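Local coordinates for glutathione S-transferase family protein (Populus trichocarpa, PDB 5F06), which probably conjugates glutathione to electrophilic substrates, displacing a halide from organic halides, as a Phi-class glutathione transferase of poplar, at residues T154-G159 and L164-H169. Residues are numbered along the deposited sequence; the frame is centred on the assembly and turned at random.
Sequences TKYLAG and LADLHH
The backbone N of L157 points straight at the carboxylate of D166 (N to OD1 3.0 Å, N-H...O angle 174°), meeting OD1 on its syn lone pair, the side that faces OD2. This bond draws the loop after helix 130-153 against helix 164-167. The L157 side chain then runs past D166, the two pointing in opposite directions. Its CB and CG each lie 3.6 Å from D166 OD1, shielding the bonded oxygen with hydrocarbon. With CD1 anti to CA (chi2 173°), that branch extends to the imidazole of H169, 3.3 Å from CE1, approaching the ring obliquely. That ring is held in place by ND1, which donates to A165 O one turn earlier (2.7 Å), and by a hydrogen bond between NE2 and the hydroxyl of Y147. The side chain of Y156 crosses that of D166 at about a right angle, with CB 3.4 Å from D166 OD1; its ring plane stands steeply to the carboxylate, 74° apart. Both oxygens of D166 have further partners: OD1 is hydrogen-bonded to W194 NE1, and OD2 to the backbone N of S163. A water also bridges the two segments, accepting from A158 N and donating to D166 OD2. The S163 N to D166 link, with S163 OG bonded to A165 N, resembles the N-capping box familiar at this point of the glutathione transferase C-terminal domain. Four hydrogen bonds from loop, helix start, tryptophan and water thus converge on one buried carboxylate, which is consistent with an ionised D166 whose charge is spread over these donors while L157 and Y156 supply nonpolar cover.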
loop_
_atom_site.group_PDB
_atom_site.type_symbol
_atom_site.label_atom_id
_atom_site.label_comp_id
_atom_site.label_asym_id
_atom_site.label_seq_id
_atom_site.Cartn_x
_atom_site.Cartn_y
_atom_site.Cartn_z
ATOM N N THR A 154 -7.464 12.381 18.193
ATOM C CA THR A 154 -6.274 11.710 18.717
ATOM C C THR A 154 -5.016 12.480 18.325
ATOM O O THR A 154 -5.014 13.204 17.329
ATOM C CB THR A 154 -6.169 10.254 18.201
ATOM O OG1 THR A 154 -6.179 10.239 16.766
ATOM C CG2 THR A 154 -7.330 9.412 18.720
ATOM N N LYS A 155 -3.951 12.323 19.108
ATOM C CA LYS A 155 -2.716 13.068 18.878
ATOM C C LYS A 155 -2.093 12.738 17.525
ATOM O O LYS A 155 -1.548 13.614 16.851
ATOM C CB LYS A 155 -1.700 12.781 19.984
ATOM C CG LYS A 155 -1.966 13.510 21.293
ATOM C CD LYS A 155 -0.773 13.440 22.240
ATOM C CE LYS A 155 0.462 14.129 21.666
ATOM N NZ LYS A 155 0.172 15.506 21.162
ATOM N N TYR A 156 -2.180 11.468 17.141
ATOM C CA TYR A 156 -1.574 10.973 15.910
ATOM C C TYR A 156 -2.645 10.219 15.118
ATOM O O TYR A 156 -3.788 10.127 15.561
ATOM C CB TYR A 156 -0.359 10.094 16.236
ATOM C CG TYR A 156 0.670 10.828 17.078
ATOM C CD1 TYR A 156 1.641 11.629 16.486
ATOM C CD2 TYR A 156 0.651 10.743 18.464
ATOM C CE1 TYR A 156 2.571 12.319 17.255
ATOM C CE2 TYR A 156 1.576 11.427 19.241
ATOM C CZ TYR A 156 2.534 12.212 18.631
ATOM O OH TYR A 156 3.453 12.899 19.397
ATOM N N LEU A 157 -2.296 9.699 13.947
ATOM C CA LEU A 157 -3.303 9.138 13.053
ATOM C C LEU A 157 -3.957 7.861 13.583
ATOM O O LEU A 157 -5.165 7.680 13.431
ATOM C CB LEU A 157 -2.694 8.861 11.675
ATOM C CG LEU A 157 -2.345 10.082 10.810
ATOM C CD1 LEU A 157 -1.591 9.634 9.568
ATOM C CD2 LEU A 157 -3.583 10.893 10.414
ATOM N N ALA A 158 -3.175 6.977 14.198
ATOM C CA ALA A 158 -3.700 5.679 14.624
ATOM C C ALA A 158 -4.200 5.690 16.067
ATOM O O ALA A 158 -4.781 4.706 16.530
ATOM C CB ALA A 158 -2.637 4.602 14.456
ATOM N N GLY A 159 -3.964 6.794 16.771
ATOM C CA GLY A 159 -4.294 6.893 18.182
ATOM C C GLY A 159 -3.446 7.947 18.868
ATOM O O GLY A 159 -2.796 8.755 18.201
ATOM N N LEU A 164 4.086 3.750 13.029
ATOM C CA LEU A 164 4.576 3.579 11.666
ATOM C C LEU A 164 3.692 4.316 10.659
ATOM O O LEU A 164 4.171 4.773 9.619
ATOM C CB LEU A 164 4.647 2.091 11.317
ATOM C CG LEU A 164 5.344 1.749 10.001
ATOM C CD1 LEU A 164 6.837 2.057 10.074
ATOM C CD2 LEU A 164 5.104 0.285 9.658
ATOM N N ALA A 165 2.403 4.430 10.977
ATOM C CA ALA A 165 1.455 5.144 10.126
ATOM C C ALA A 165 1.890 6.587 9.904
ATOM O O ALA A 165 1.953 7.050 8.767
ATOM C CB ALA A 165 0.054 5.099 10.733
ATOM N N ASP A 166 2.187 7.298 10.989
ATOM C CA ASP A 166 2.644 8.679 10.882
ATOM C C ASP A 166 3.986 8.749 10.161
ATOM O O ASP A 166 4.178 9.570 9.262
ATOM C CB ASP A 166 2.764 9.314 12.266
ATOM C CG ASP A 166 1.546 9.067 13.126
ATOM O OD1 ASP A 166 0.558 9.825 13.004
ATOM O OD2 ASP A 166 1.585 8.105 13.925
ATOM N N LEU A 167 4.903 7.876 10.568
ATOM C CA LEU A 167 6.262 7.858 10.035
ATOM C C LEU A 167 6.292 7.827 8.512
ATOM O O LEU A 167 7.078 8.545 7.882
ATOM C CB LEU A 167 7.025 6.651 10.594
ATOM C CG LEU A 167 8.503 6.540 10.200
ATOM C CD1 LEU A 167 9.303 5.895 11.319
ATOM C CD2 LEU A 167 8.703 5.763 8.894
ATOM N N HIS A 168 5.441 6.998 7.915
ATOM C CA HIS A 168 5.460 6.834 6.469
ATOM C C HIS A 168 5.151 8.133 5.728
ATOM O O HIS A 168 5.482 8.260 4.553
ATOM C CB HIS A 168 4.482 5.739 6.038
ATOM C CG HIS A 168 4.988 4.358 6.292
ATOM N ND1 HIS A 168 4.211 3.235 6.114
ATOM C CD2 HIS A 168 6.200 3.916 6.709
ATOM C CE1 HIS A 168 4.919 2.159 6.414
ATOM N NE2 HIS A 168 6.129 2.545 6.777
ATOM N N HIS A 169 4.543 9.095 6.422
ATOM C CA HIS A 169 4.168 10.383 5.820
ATOM C C HIS A 169 5.314 11.393 5.758
ATOM O O HIS A 169 5.214 12.412 5.075
ATOM C CB HIS A 169 3.028 11.033 6.606
ATOM C CG HIS A 169 1.721 10.318 6.498
ATOM N ND1 HIS A 169 1.440 9.168 7.202
ATOM C CD2 HIS A 169 0.609 10.601 5.781
ATOM C CE1 HIS A 169 0.215 8.769 6.919
ATOM N NE2 HIS A 169 -0.314 9.622 6.060
HETATM O O HOH W 1 -0.203 6.867 15.119
#